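Local coordinates for protein betaine aldehyde dehydrogenase (Staphylococcus aureus subsp. aureus COL, PDB 4QTO) that catalyses the NAD-dependent oxidation of betaine aldehyde to glycine betaine, as an aldehyde dehydrogenase with a Rossmann-type fold, at residues A[367-378]-A[399-410]. Numbering follows the deposited sequence.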
ATOM      1  N   TYR A 367      44.351 -16.666   0.389  1.00 21.50           N
ATOM      2  CA  TYR A 367      43.350 -17.458   1.092  1.00 20.49           C
ATOM      3  C   TYR A 367      43.608 -18.960   1.003  1.00 19.69           C
ATOM      4  O   TYR A 367      43.203 -19.710   1.893  1.00 18.13           O
ATOM      5  CB  TYR A 367      41.934 -17.098   0.637  1.00 19.99           C
ATOM      6  CG  TYR A 367      41.335 -16.002   1.445  1.00 21.48           C
ATOM      7  CD1 TYR A 367      40.953 -16.231   2.777  1.00 22.07           C
ATOM      8  CD2 TYR A 367      41.074 -14.743   0.898  1.00 23.92           C
ATOM      9  CE1 TYR A 367      40.365 -15.242   3.547  1.00 24.66           C
ATOM     10  CE2 TYR A 367      40.488 -13.743   1.666  1.00 26.46           C
ATOM     11  CZ  TYR A 367      40.132 -13.994   2.984  1.00 26.31           C
ATOM     12  OH  TYR A 367      39.547 -12.980   3.737  1.00 27.02           O
ATOM     13  N   MET A 368      44.246 -19.398  -0.068  1.00 19.62           N
ATOM     14  CA  MET A 368      44.535 -20.820  -0.218  1.00 20.61           C
ATOM     15  C   MET A 368      45.495 -21.267   0.896  1.00 23.39           C
ATOM     16  O   MET A 368      45.320 -22.319   1.487  1.00 21.90           O
ATOM     17  CB  MET A 368      45.107 -21.119  -1.592  1.00 21.39           C
ATOM     18  CG  MET A 368      44.213 -20.763  -2.781  1.00 21.56           C
ATOM     19  SD  MET A 368      42.614 -21.573  -2.780  1.00 21.24           S
ATOM     20  CE  MET A 368      41.623 -20.361  -1.939  1.00 19.85           C
ATOM     21  N   ASP A 369      46.479 -20.432   1.180  1.00 25.47           N
ATOM     22  CA  ASP A 369      47.436 -20.680   2.244  1.00 29.08           C
ATOM     23  C   ASP A 369      46.722 -20.740   3.591  1.00 24.98           C
ATOM     24  O   ASP A 369      46.989 -21.617   4.411  1.00 26.06           O
ATOM     25  CB  ASP A 369      48.505 -19.559   2.268  1.00 36.76           C
ATOM     26  CG  ASP A 369      49.386 -19.542   1.018  1.00 45.98           C
ATOM     27  OD1 ASP A 369      49.534 -20.621   0.388  1.00 51.39           O
ATOM     28  OD2 ASP A 369      49.922 -18.439   0.674  1.00 41.91           O
ATOM     29  N   VAL A 370      45.814 -19.797   3.817  1.00 24.56           N
ATOM     30  CA  VAL A 370      45.050 -19.760   5.059  1.00 21.00           C
ATOM     31  C   VAL A 370      44.226 -21.031   5.234  1.00 19.94           C
ATOM     32  O   VAL A 370      44.238 -21.631   6.291  1.00 18.87           O
ATOM     33  CB  VAL A 370      44.128 -18.523   5.115  1.00 22.12           C
ATOM     34  CG1 VAL A 370      43.168 -18.606   6.289  1.00 22.30           C
ATOM     35  CG2 VAL A 370      44.964 -17.262   5.189  1.00 25.32           C
ATOM     36  N   ALA A 371      43.547 -21.451   4.176  1.00 16.75           N
ATOM     37  CA  ALA A 371      42.752 -22.677   4.226  1.00 16.85           C
ATOM     38  C   ALA A 371      43.582 -23.903   4.648  1.00 17.28           C
ATOM     39  O   ALA A 371      43.168 -24.689   5.507  1.00 17.63           O
ATOM     40  CB  ALA A 371      42.087 -22.928   2.860  1.00 17.50           C
ATOM     41  N   LYS A 372      44.694 -24.098   3.984  1.00 18.56           N
ATOM     42  CA  LYS A 372      45.551 -25.249   4.281  1.00 20.43           C
ATOM     43  C   LYS A 372      46.095 -25.201   5.695  1.00 21.64           C
ATOM     44  O   LYS A 372      46.114 -26.211   6.405  1.00 22.34           O
ATOM     45  CB  LYS A 372      46.688 -25.316   3.293  1.00 22.64           C
ATOM     46  CG  LYS A 372      46.302 -25.642   1.866  1.00 23.21           C
ATOM     47  CD  LYS A 372      47.595 -25.540   1.064  1.00 27.15           C
ATOM     48  CE  LYS A 372      47.462 -25.634  -0.436  1.00 29.75           C
ATOM     49  NZ  LYS A 372      47.128 -27.043  -0.779  1.00 30.97           N
ATOM     50  N   ALA A 373      46.531 -24.027   6.126  1.00 21.69           N
ATOM     51  CA  ALA A 373      47.084 -23.883   7.491  1.00 23.08           C
ATOM     52  C   ALA A 373      46.044 -24.205   8.578  1.00 22.92           C
ATOM     53  O   ALA A 373      46.393 -24.627   9.680  1.00 24.60           O
ATOM     54  CB  ALA A 373      47.650 -22.482   7.667  1.00 23.65           C
ATOM     55  N   GLU A 374      44.768 -23.987   8.271  1.00 21.52           N
ATOM     56  CA  GLU A 374      43.672 -24.302   9.166  1.00 21.91           C
ATOM     57  C   GLU A 374      43.252 -25.742   9.106  1.00 23.61           C
ATOM     58  O   GLU A 374      42.361 -26.154   9.840  1.00 22.71           O
ATOM     59  CB  GLU A 374      42.426 -23.486   8.755  1.00 26.00           C
ATOM     60  CG  GLU A 374      42.608 -22.023   8.823  1.00 29.07           C
ATOM     61  CD  GLU A 374      41.307 -21.286   8.518  1.00 24.16           C
ATOM     62  OE1 GLU A 374      40.746 -21.311   7.372  1.00 24.31           O
ATOM     63  OE2 GLU A 374      40.936 -20.604   9.462  1.00 25.35           O
ATOM     64  N   GLY A 375      43.827 -26.504   8.173  1.00 23.16           N
ATOM     65  CA  GLY A 375      43.519 -27.924   8.075  1.00 24.21           C
ATOM     66  C   GLY A 375      42.496 -28.317   7.045  1.00 22.69           C
ATOM     67  O   GLY A 375      42.045 -29.458   7.052  1.00 27.09           O
ATOM     68  N   ALA A 376      42.087 -27.391   6.174  1.00 19.13           N
ATOM     69  CA  ALA A 376      41.136 -27.721   5.129  1.00 18.24           C
ATOM     70  C   ALA A 376      41.880 -28.308   3.943  1.00 17.91           C
ATOM     71  O   ALA A 376      43.071 -28.143   3.795  1.00 19.51           O
ATOM     72  CB  ALA A 376      40.357 -26.492   4.683  1.00 17.53           C
ATOM     73  N   THR A 377      41.156 -29.032   3.096  1.00 18.02           N
ATOM     74  CA  THR A 377      41.741 -29.665   1.910  1.00 17.87           C
ATOM     75  C   THR A 377      41.393 -28.918   0.629  1.00 18.22           C
ATOM     76  O   THR A 377      40.230 -28.632   0.426  1.00 15.98           O
ATOM     77  CB  THR A 377      41.170 -31.094   1.789  1.00 18.91           C
ATOM     78  OG1 THR A 377      41.736 -31.904   2.852  1.00 21.52           O
ATOM     79  CG2 THR A 377      41.512 -31.718   0.474  1.00 19.73           C
ATOM     80  N   ILE A 378      42.394 -28.606  -0.219  1.00 17.63           N
ATOM     81  CA  ILE A 378      42.116 -28.003  -1.518  1.00 19.10           C
ATOM     82  C   ILE A 378      41.871 -29.227  -2.398  1.00 18.26           C
ATOM     83  O   ILE A 378      42.839 -29.892  -2.848  1.00 18.30           O
ATOM     84  CB  ILE A 378      43.293 -27.176  -2.060  1.00 21.00           C
ATOM     85  CG1 ILE A 378      43.751 -26.129  -1.053  1.00 23.85           C
ATOM     86  CG2 ILE A 378      42.918 -26.523  -3.378  1.00 22.64           C
ATOM     87  CD1 ILE A 378      42.708 -25.160  -0.610  1.00 24.24           C
ATOM     88  N   THR A 399      37.988 -23.713  -7.840  1.00 13.96           N
ATOM     89  CA  THR A 399      38.501 -24.422  -6.686  1.00 14.01           C
ATOM     90  C   THR A 399      37.410 -24.922  -5.757  1.00 13.47           C
ATOM     91  O   THR A 399      36.397 -24.229  -5.547  1.00 12.23           O
ATOM     92  CB  THR A 399      39.393 -23.422  -5.910  1.00 14.23           C
ATOM     93  OG1 THR A 399      40.418 -22.909  -6.782  1.00 15.20           O
ATOM     94  CG2 THR A 399      40.022 -24.020  -4.679  1.00 14.86           C
ATOM     95  N   VAL A 400      37.599 -26.127  -5.208  1.00 12.76           N
ATOM     96  CA  VAL A 400      36.683 -26.688  -4.211  1.00 13.25           C
ATOM     97  C   VAL A 400      37.528 -27.011  -2.963  1.00 13.77           C
ATOM     98  O   VAL A 400      38.561 -27.689  -3.051  1.00 14.62           O
ATOM     99  CB  VAL A 400      36.003 -27.990  -4.667  1.00 12.88           C
ATOM    100  CG1 VAL A 400      35.068 -28.514  -3.576  1.00 13.03           C
ATOM    101  CG2 VAL A 400      35.248 -27.772  -5.971  1.00 12.98           C
ATOM    102  N   ILE A 401      37.081 -26.494  -1.821  1.00 13.23           N
ATOM    103  CA  ILE A 401      37.742 -26.724  -0.541  1.00 14.17           C
ATOM    104  C   ILE A 401      36.831 -27.610   0.317  1.00 14.04           C
ATOM    105  O   ILE A 401      35.673 -27.286   0.540  1.00 14.13           O
ATOM    106  CB  ILE A 401      38.069 -25.390   0.161  1.00 15.16           C
ATOM    107  CG1 ILE A 401      39.015 -24.568  -0.742  1.00 16.39           C
ATOM    108  CG2 ILE A 401      38.703 -25.641   1.517  1.00 15.79           C
ATOM    109  CD1 ILE A 401      39.430 -23.209  -0.198  1.00 17.30           C
ATOM    110  N   THR A 402      37.386 -28.716   0.803  1.00 14.35           N
ATOM    111  CA  THR A 402      36.659 -29.696   1.603  1.00 15.74           C
ATOM    112  C   THR A 402      37.278 -29.884   2.990  1.00 17.25           C
ATOM    113  O   THR A 402      38.307 -29.293   3.312  1.00 16.73           O
ATOM    114  CB  THR A 402      36.625 -31.056   0.889  1.00 16.18           C
ATOM    115  OG1 THR A 402      37.961 -31.515   0.666  1.00 16.76           O
ATOM    116  CG2 THR A 402      35.900 -30.963  -0.444  1.00 16.15           C
ATOM    117  N   ASN A 403      36.629 -30.710   3.815  1.00 19.40           N
ATOM    118  CA  ASN A 403      37.163 -31.007   5.165  1.00 22.81           C
ATOM    119  C   ASN A 403      37.337 -29.691   5.958  1.00 24.36           C
ATOM    120  O   ASN A 403      38.387 -29.437   6.566  1.00 26.80           O
ATOM    121  CB  ASN A 403      38.472 -31.799   5.101  1.00 27.83           C
ATOM    122  CG  ASN A 403      38.807 -32.492   6.416  1.00 35.37           C
ATOM    123  OD1 ASN A 403      37.924 -32.810   7.201  1.00 36.29           O
ATOM    124  ND2 ASN A 403      40.097 -32.761   6.638  1.00 41.22           N
ATOM    125  N   CYS A 404      36.327 -28.834   5.875  0.50 23.45           N
ATOM    126  CA  CYS A 404      36.356 -27.558   6.593  0.50 23.79           C
ATOM    127  C   CYS A 404      35.169 -27.434   7.560  0.50 22.29           C
ATOM    128  O   CYS A 404      34.278 -28.299   7.588  0.50 23.12           O
ATOM    129  CB  CYS A 404      36.620 -26.314   5.694  0.50 24.06           C
ATOM    130  SG  CYS A 404      36.050 -26.111   4.002  0.50 20.27           S
ATOM    131  N   ASP A 405      35.230 -26.443   8.445  1.00 20.63           N
ATOM    132  CA  ASP A 405      34.192 -26.251   9.420  1.00 20.42           C
ATOM    133  C   ASP A 405      34.019 -24.789   9.712  1.00 18.10           C
ATOM    134  O   ASP A 405      34.844 -23.959   9.369  1.00 15.89           O
ATOM    135  CB  ASP A 405      34.460 -27.046  10.683  1.00 22.91           C
ATOM    136  CG  ASP A 405      35.573 -26.491  11.481  1.00 27.27           C
ATOM    137  OD1 ASP A 405      35.330 -25.540  12.251  1.00 33.21           O
ATOM    138  OD2 ASP A 405      36.679 -27.085  11.444  1.00 34.75           O
ATOM    139  N   THR A 406      32.900 -24.494  10.336  1.00 18.86           N
ATOM    140  CA  THR A 406      32.478 -23.125  10.576  1.00 17.39           C
ATOM    141  C   THR A 406      33.458 -22.257  11.371  1.00 19.13           C
ATOM    142  O   THR A 406      33.428 -21.026  11.252  1.00 19.37           O
ATOM    143  CB  THR A 406      31.073 -23.126  11.213  1.00 17.88           C
ATOM    144  OG1 THR A 406      30.478 -21.836  11.084  1.00 18.40           O
ATOM    145  CG2 THR A 406      31.113 -23.565  12.671  1.00 20.40           C
ATOM    146  N   SER A 407      34.371 -22.875  12.122  1.00 19.35           N
ATOM    147  CA  SER A 407      35.345 -22.093  12.877  1.00 21.35           C
ATOM    148  C   SER A 407      36.448 -21.493  12.007  1.00 22.58           C
ATOM    149  O   SER A 407      37.175 -20.590  12.445  1.00 23.37           O
ATOM    150  CB  SER A 407      36.026 -22.980  13.941  1.00 24.88           C
ATOM    151  OG  SER A 407      36.904 -23.926  13.355  1.00 25.49           O
ATOM    152  N   MET A 408      36.588 -21.984  10.782  1.00 19.98           N
ATOM    153  CA  MET A 408      37.679 -21.547   9.911  1.00 19.05           C
ATOM    154  C   MET A 408      37.510 -20.217   9.214  1.00 20.89           C
ATOM    155  O   MET A 408      36.414 -19.868   8.789  1.00 18.71           O
ATOM    156  CB  MET A 408      37.910 -22.599   8.833  1.00 19.55           C
ATOM    157  CG  MET A 408      38.330 -23.953   9.350  1.00 20.62           C
ATOM    158  SD  MET A 408      38.482 -25.120   7.986  1.00 21.94           S
ATOM    159  CE  MET A 408      39.144 -26.539   8.891  1.00 24.75           C
ATOM    160  N   ARG A 409      38.616 -19.491   9.043  1.00 21.79           N
ATOM    161  CA  ARG A 409      38.571 -18.243   8.285  1.00 21.09           C
ATOM    162  C   ARG A 409      38.093 -18.424   6.841  1.00 18.65           C
ATOM    163  O   ARG A 409      37.385 -17.564   6.305  1.00 18.70           O
ATOM    164  CB  ARG A 409      39.958 -17.578   8.245  1.00 22.85           C
ATOM    165  CG  ARG A 409      40.468 -17.075   9.578  1.00 24.71           C
ATOM    166  CD  ARG A 409      41.788 -16.322   9.382  1.00 24.95           C
ATOM    167  NE  ARG A 409      41.627 -15.201   8.466  1.00 24.06           N
ATOM    168  CZ  ARG A 409      42.597 -14.591   7.798  1.00 25.28           C
ATOM    169  NH1 ARG A 409      43.865 -14.980   7.909  1.00 29.89           N
ATOM    170  NH2 ARG A 409      42.290 -13.597   6.978  1.00 26.24           N
ATOM    171  N   ILE A 410      38.474 -19.539   6.214  0.50 15.88           N
ATOM    172  CA  ILE A 410      38.101 -19.778   4.811  0.50 14.53           C
ATOM    173  C   ILE A 410      36.586 -19.917   4.680  0.50 15.35           C
ATOM    174  O   ILE A 410      36.048 -19.633   3.620  0.50 14.82           O
ATOM    175  CB  ILE A 410      38.869 -20.976   4.197  0.50 14.20           C
ATOM    176  CG1 ILE A 410      38.709 -21.066   2.660  0.50 12.83           C
ATOM    177  CG2 ILE A 410      38.476 -22.299   4.850  0.50 13.79           C
ATOM    178  CD1 ILE A 410      39.393 -19.986   1.866  0.50 12.61           C
TER
HETATM  179  O   HOH W   1      41.840 -31.573   5.400  1.00 34.40           O
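E374, within the Schellman motif at the C-terminal end of helix 358-373, shows how one carboxylate can grip the start of another helix, 409-412. Its CB lies 4.2 Å from CG of M408. With CG anti to the carbonyl carbon (chi1 -61°) and the chain extended beyond it, CD comes 3.7 Å from M408 CB, and the two oxygens reach the first two amides after the N-cap residue M408. OE2 accepts from R409 N at 2.6 Å and OE1 from I410 N at 3.1 Å, each through its syn lone pair, so the fork is fixed in rotation; the helix start probably favours its negative charge. The M408 side chain runs antiparallel alongside that of E374, its CE 3.4 Å from E374 O. R409 crosses V370 at about a right angle, NH1 3.7 Å from V370 CG2, and its NE forms a salt bridge with E413. Beneath the helix, A371 CB (4.1 Å) and M368 CE pack on I401 CD1. Beyond G375, whose positive phi makes the turn, strand 377-380, outermost within this chain, pairs T377 with T402, antiparallel and hydrogen-bonded. I378 and I401 pack on the face toward the helix, while on the other T402 OG1 lies 3.4 Å from T377 CB.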